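Local coordinates for hexapeptide transferase family protein (Anaplasma phagocytophilum, PDB 3IXC), which probably acts as a transferase of the hexapeptide-repeat, gamma-carbonic-anhydrase-like family and binds magnesium ions at the interfaces between its three subunits, at residues 101-106 and 177-182; 109-114 and 127-132. All coordinates share one frame; numbering follows the deposited sequence.

Contact 1. Residues 101-106 and 177-182. With MG (magnesium ion), chain B.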
loop_
_atom_site.group_PDB
_atom_site.type_symbol
_atom_site.label_atom_id
_atom_site.label_comp_id
_atom_site.label_asym_id
_atom_site.label_seq_id
_atom_site.Cartn_x
_atom_site.Cartn_y
_atom_site.Cartn_z
ATOM N N PHE A 101 -17.364 -14.952 -3.639
ATOM C CA PHE A 101 -17.644 -13.899 -4.630
ATOM C C PHE A 101 -17.505 -12.494 -4.055
ATOM O O PHE A 101 -18.279 -11.590 -4.375
ATOM C CB PHE A 101 -19.014 -14.143 -5.295
ATOM C CG PHE A 101 -19.138 -15.514 -5.884
ATOM C CD1 PHE A 101 -18.409 -15.867 -7.020
ATOM C CD2 PHE A 101 -19.956 -16.467 -5.284
ATOM C CE1 PHE A 101 -18.506 -17.155 -7.561
ATOM C CE2 PHE A 101 -20.058 -17.748 -5.814
ATOM C CZ PHE A 101 -19.338 -18.092 -6.955
ATOM N N VAL A 102 -16.493 -12.335 -3.200
ATOM C CA VAL A 102 -16.165 -11.055 -2.577
ATOM C C VAL A 102 -15.129 -10.351 -3.456
ATOM O O VAL A 102 -14.252 -11.000 -4.040
ATOM C CB VAL A 102 -15.588 -11.269 -1.152
ATOM C CG1 VAL A 102 -14.953 -9.982 -0.604
ATOM C CG2 VAL A 102 -16.684 -11.743 -0.198
ATOM N N THR A 103 -15.249 -9.027 -3.559
ATOM C CA THR A 103 -14.254 -8.210 -4.250
ATOM C C THR A 103 -13.553 -7.335 -3.220
ATOM O O THR A 103 -14.215 -6.560 -2.507
ATOM C CB THR A 103 -14.907 -7.322 -5.338
ATOM O OG1 THR A 103 -15.414 -8.150 -6.400
ATOM C CG2 THR A 103 -13.878 -6.341 -5.939
ATOM N N ILE A 104 -12.228 -7.495 -3.124
ATOM C CA ILE A 104 -11.411 -6.613 -2.297
ATOM C C ILE A 104 -10.462 -5.853 -3.217
ATOM O O ILE A 104 -9.628 -6.439 -3.901
ATOM C CB ILE A 104 -10.649 -7.383 -1.189
ATOM C CG1 ILE A 104 -11.652 -8.000 -0.212
ATOM C CG2 ILE A 104 -9.671 -6.448 -0.438
ATOM C CD1 ILE A 104 -11.238 -9.350 0.336
ATOM N N GLY A 105 -10.634 -4.530 -3.241
ATOM C CA GLY A 105 -9.868 -3.668 -4.134
ATOM C C GLY A 105 -8.385 -3.561 -3.806
ATOM O O GLY A 105 -7.908 -4.097 -2.796
ATOM N N HIS A 106 -7.650 -2.862 -4.668
ATOM C CA HIS A 106 -6.189 -2.765 -4.496
ATOM C C HIS A 106 -5.845 -2.117 -3.170
ATOM O O HIS A 106 -6.552 -1.212 -2.709
ATOM C CB HIS A 106 -5.537 -1.912 -5.588
ATOM C CG HIS A 106 -6.089 -2.142 -6.960
ATOM N ND1 HIS A 106 -5.699 -3.202 -7.752
ATOM C CD2 HIS A 106 -6.992 -1.437 -7.685
ATOM C CE1 HIS A 106 -6.344 -3.144 -8.905
ATOM N NE2 HIS A 106 -7.137 -2.086 -8.889
ATOM N N GLN A 177 -22.016 -9.355 -7.846
ATOM C CA GLN A 177 -21.730 -10.653 -8.459
ATOM C C GLN A 177 -20.942 -10.504 -9.755
ATOM O O GLN A 177 -20.050 -11.305 -10.030
ATOM C CB GLN A 177 -23.008 -11.476 -8.690
ATOM C CG GLN A 177 -22.780 -12.897 -9.245
ATOM C CD GLN A 177 -22.011 -13.842 -8.305
ATOM O OE1 GLN A 177 -21.955 -13.634 -7.090
ATOM N NE2 GLN A 177 -21.437 -14.902 -8.877
ATOM N N LYS A 178 -21.267 -9.480 -10.546
ATOM C CA LYS A 178 -20.567 -9.253 -11.814
ATOM C C LYS A 178 -19.068 -9.011 -11.624
ATOM O O LYS A 178 -18.253 -9.583 -12.347
ATOM C CB LYS A 178 -21.208 -8.109 -12.604
ATOM C CG LYS A 178 -20.720 -7.983 -14.043
ATOM C CD LYS A 178 -20.980 -9.248 -14.854
ATOM C CE LYS A 178 -20.462 -9.097 -16.272
ATOM N NZ LYS A 178 -19.746 -10.324 -16.708
ATOM N N SER A 179 -18.712 -8.179 -10.648
ATOM C CA SER A 179 -17.301 -7.940 -10.328
ATOM C C SER A 179 -16.560 -9.244 -10.064
ATOM O O SER A 179 -15.468 -9.462 -10.599
ATOM C CB SER A 179 -17.178 -7.028 -9.103
ATOM O OG SER A 179 -15.819 -6.819 -8.764
ATOM N N ALA A 180 -17.159 -10.110 -9.246
ATOM C CA ALA A 180 -16.523 -11.382 -8.892
ATOM C C ALA A 180 -16.362 -12.271 -10.134
ATOM O O ALA A 180 -15.296 -12.840 -10.356
ATOM C CB ALA A 180 -17.321 -12.100 -7.797
ATOM N N GLU A 181 -17.413 -12.375 -10.946
ATOM C CA GLU A 181 -17.342 -13.174 -12.170
ATOM C C GLU A 181 -16.305 -12.631 -13.164
ATOM O O GLU A 181 -15.558 -13.396 -13.789
ATOM C CB GLU A 181 -18.731 -13.291 -12.807
ATOM C CG GLU A 181 -19.708 -14.152 -11.989
ATOM C CD GLU A 181 -19.273 -15.614 -11.827
ATOM O OE1 GLU A 181 -18.515 -16.146 -12.676
ATOM O OE2 GLU A 181 -19.706 -16.246 -10.835
ATOM N N ASN A 182 -16.238 -11.306 -13.277
ATOM C CA ASN A 182 -15.243 -10.666 -14.133
ATOM C C ASN A 182 -13.835 -11.058 -13.717
ATOM O O ASN A 182 -12.995 -11.358 -14.569
ATOM C CB ASN A 182 -15.376 -9.140 -14.089
ATOM C CG ASN A 182 -16.612 -8.624 -14.801
ATOM O OD1 ASN A 182 -17.319 -9.362 -15.497
ATOM N ND2 ASN A 182 -16.884 -7.331 -14.625
HETATM MG MG MG B . -8.700 -2.286 -10.635
HETATM O O HOH W 1 -9.884 -3.848 -10.432
#

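Contact 2. Residues 109-114 and 127-132. With MG (magnesium ion), chain C.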
loop_
_atom_site.group_PDB
_atom_site.type_symbol
_atom_site.label_atom_id
_atom_site.label_comp_id
_atom_site.label_asym_id
_atom_site.label_seq_id
_atom_site.Cartn_x
_atom_site.Cartn_y
_atom_site.Cartn_z
ATOM N N ILE A 109 -6.324 -2.968 3.622
ATOM C CA ILE A 109 -5.782 -3.637 4.801
ATOM C C ILE A 109 -6.978 -4.246 5.519
ATOM O O ILE A 109 -7.918 -3.529 5.876
ATOM C CB ILE A 109 -5.027 -2.681 5.767
ATOM C CG1 ILE A 109 -4.041 -1.776 5.025
ATOM C CG2 ILE A 109 -4.268 -3.508 6.833
ATOM C CD1 ILE A 109 -3.505 -0.614 5.892
ATOM N N LEU A 110 -6.957 -5.564 5.690
ATOM C CA LEU A 110 -8.048 -6.281 6.373
ATOM C C LEU A 110 -7.487 -6.920 7.625
ATOM O O LEU A 110 -6.497 -7.655 7.550
ATOM C CB LEU A 110 -8.654 -7.362 5.472
ATOM C CG LEU A 110 -9.099 -6.951 4.066
ATOM C CD1 LEU A 110 -9.661 -8.166 3.312
ATOM C CD2 LEU A 110 -10.120 -5.829 4.139
ATOM N N HIS A 111 -8.122 -6.628 8.758
ATOM C CA HIS A 111 -7.736 -7.089 10.095
ATOM C C HIS A 111 -8.872 -7.727 10.945
ATOM O O HIS A 111 -9.845 -7.096 11.226
ATOM C CB HIS A 111 -7.291 -5.890 10.913
ATOM C CG HIS A 111 -5.862 -5.905 11.278
ATOM N ND1 HIS A 111 -5.420 -5.642 12.547
ATOM C CD2 HIS A 111 -4.768 -6.159 10.544
ATOM C CE1 HIS A 111 -4.106 -5.710 12.565
ATOM N NE2 HIS A 111 -3.690 -6.021 11.361
ATOM N N ALA A 112 -8.624 -8.864 11.511
ATOM C CA ALA A 112 -9.640 -9.812 12.032
ATOM C C ALA A 112 -11.119 -9.468 11.796
ATOM O O ALA A 112 -11.878 -9.258 12.745
ATOM C CB ALA A 112 -9.381 -10.086 13.518
ATOM N N CYS A 113 -11.524 -9.443 10.531
ATOM C CA CYS A 113 -12.883 -9.055 10.166
ATOM C C CYS A 113 -13.646 -10.195 9.498
ATOM O O CYS A 113 -13.076 -11.241 9.182
ATOM C CB CYS A 113 -12.860 -7.827 9.250
ATOM S SG CYS A 113 -11.920 -8.049 7.707
ATOM N N THR A 114 -14.939 -9.983 9.286
ATOM C CA THR A 114 -15.777 -10.970 8.614
ATOM C C THR A 114 -16.488 -10.295 7.449
ATOM O O THR A 114 -17.186 -9.301 7.643
ATOM C CB THR A 114 -16.809 -11.567 9.590
ATOM O OG1 THR A 114 -16.118 -12.172 10.688
ATOM C CG2 THR A 114 -17.676 -12.617 8.899
ATOM N N VAL A 127 -10.194 -2.243 6.998
ATOM C CA VAL A 127 -11.278 -2.863 7.774
ATOM C C VAL A 127 -10.645 -3.395 9.053
ATOM O O VAL A 127 -9.757 -4.260 9.006
ATOM C CB VAL A 127 -11.982 -3.996 6.988
ATOM C CG1 VAL A 127 -13.143 -4.571 7.798
ATOM C CG2 VAL A 127 -12.504 -3.460 5.648
ATOM N N MET A 128 -11.114 -2.884 10.193
ATOM C CA MET A 128 -10.480 -3.129 11.495
ATOM C C MET A 128 -11.029 -4.374 12.194
ATOM O O MET A 128 -12.055 -4.931 11.781
ATOM C CB MET A 128 -10.637 -1.906 12.415
ATOM C CG MET A 128 -10.070 -0.594 11.862
ATOM S SD MET A 128 -8.277 -0.434 11.924
ATOM C CE MET A 128 -7.995 -0.336 13.688
ATOM N N ASP A 129 -10.339 -4.783 13.261
ATOM C CA ASP A 129 -10.704 -5.950 14.067
ATOM C C ASP A 129 -12.182 -5.954 14.430
ATOM O O ASP A 129 -12.731 -4.940 14.864
ATOM C CB ASP A 129 -9.860 -6.004 15.355
ATOM C CG ASP A 129 -8.478 -6.638 15.152
ATOM O OD1 ASP A 129 -8.176 -7.143 14.050
ATOM O OD2 ASP A 129 -7.689 -6.647 16.118
ATOM N N ARG A 130 -12.822 -7.103 14.242
ATOM C CA ARG A 130 -14.212 -7.328 14.657
ATOM C C ARG A 130 -15.256 -6.628 13.776
ATOM O O ARG A 130 -16.452 -6.809 13.988
ATOM C CB ARG A 130 -14.438 -6.987 16.147
ATOM C CG ARG A 130 -13.642 -7.845 17.124
ATOM C CD ARG A 130 -13.958 -7.501 18.584
ATOM N NE ARG A 130 -13.313 -6.259 19.016
ATOM C CZ ARG A 130 -13.923 -5.081 19.123
ATOM N NH1 ARG A 130 -15.214 -4.957 18.838
ATOM N NH2 ARG A 130 -13.236 -4.020 19.532
ATOM N N ALA A 131 -14.825 -5.845 12.784
ATOM C CA ALA A 131 -15.788 -5.289 11.835
ATOM C C ALA A 131 -16.437 -6.412 11.025
ATOM O O ALA A 131 -15.836 -7.464 10.803
ATOM C CB ALA A 131 -15.136 -4.250 10.917
ATOM N N VAL A 132 -17.680 -6.192 10.612
ATOM C CA VAL A 132 -18.427 -7.180 9.837
ATOM C C VAL A 132 -19.059 -6.479 8.652
ATOM O O VAL A 132 -19.672 -5.423 8.807
ATOM C CB VAL A 132 -19.550 -7.848 10.680
ATOM C CG1 VAL A 132 -20.418 -8.772 9.808
ATOM C CG2 VAL A 132 -18.959 -8.617 11.860
HETATM MG MG MG C . -1.603 -7.001 11.935
HETATM O O HOH W 2 -7.577 -3.677 14.076
HETATM O O HOH W 3 -15.517 -9.775 12.552
HETATM O O HOH W 4 -0.148 -6.775 13.244
#

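Contact 1. Residues 101-106 and 177-182
F101 meets the helix through its CB and ring, and T103 through its hydroxyl. The A180 methyl lies 3.6 Å from CB of F101 and near the plane of the ring, at its edge. Over one face stands the amide of Q177, whose NE2 sits 3.7 Å from CD1 of F101, displaced toward the rim, with amide and ring planes 67° apart. With CG anti to the backbone N (chi1 -176°) and a bend at chi2, the Q177 side chain folds back to place its amide there. Along the CD1-CE1 side of the ring, OE2 of E181 comes obliquely to within 3.6 Å of CE1 of F101. Helix 170-188, C-terminal to a left-handed parallel beta-helix, packs along the outside of the coil bearing strand 103-104. Closer to that strand, OG of S179 and OG1 of T103 are 2.7 Å apart, a hydrogen-bonding distance between two hydroxyls. Behind them, N80 ND2 also binds OG1 of T103, while N118 ND2 binds both OE1 of Q177 and the carbonyl oxygen of F101, tying helix and turn to the same amide. Farther along, H106 NE2 binds a magnesium ion shared with H88 and H111 of a neighbouring subunit, and D83 holds its ND1.

Contact 2. Residues 109-114 and 127-132
I109 and V127 start a parallel pairing of successive coils in the left-handed beta-helix: V127 N donates to I109 O at 2.8 Å, and H111 N to V127 O, both nearly along the C=O axis. At the corner the type II turn M128-A131 shifts the register by one residue, and R130 N bonds to A112 O at 2.8 Å from 41° above the carbonyl plane. Pairing resumes where T114 N meets A131 O in the carbonyl plane. Inside the coil, L110 and V127 run alongside each other, with CD2 of L110 3.7 Å from CG2 of V127. The other methyl of V127, CG1, anti to the backbone N (chi1 -177°), reaches CB of C113 at 3.6 Å. At the corner, the D129 carboxylate lies only 19° from parallel to the H111 imidazole, with OD1 approaching the ring obliquely. A water accepts hydrogen bonds from both H111 ND1 and D129 N, linking the imidazole to the next coil. H88 shares the H111 magnesium ion, and H106 of a neighbouring subunit completes the protein ligands. On the ion itself, H111 NE2 sits at 2.4 Å and a water oxygen at 2.0 Å.

Overall arrangement
Contacts 1 and 2 lie about 18 Å apart between centres, on opposite sides of the chain's centre, and both are partly buried. Contact 2 joins consecutive coils of the beta-helix, largely through backbone hydrogen bonds and interior apolar packing; contact 1 joins a coil to the C-terminal helix largely by side chains, with no backbone hydrogen bond between them, and buries less surface (256 against 454 Å²). The two meet inside the coil, where I104 packs on L110, strands 103-104 and 109-110 being successive in the chain. Their histidines play complementary roles in the trimer: H106 and H111 each reach a magnesium ion at a different subunit interface.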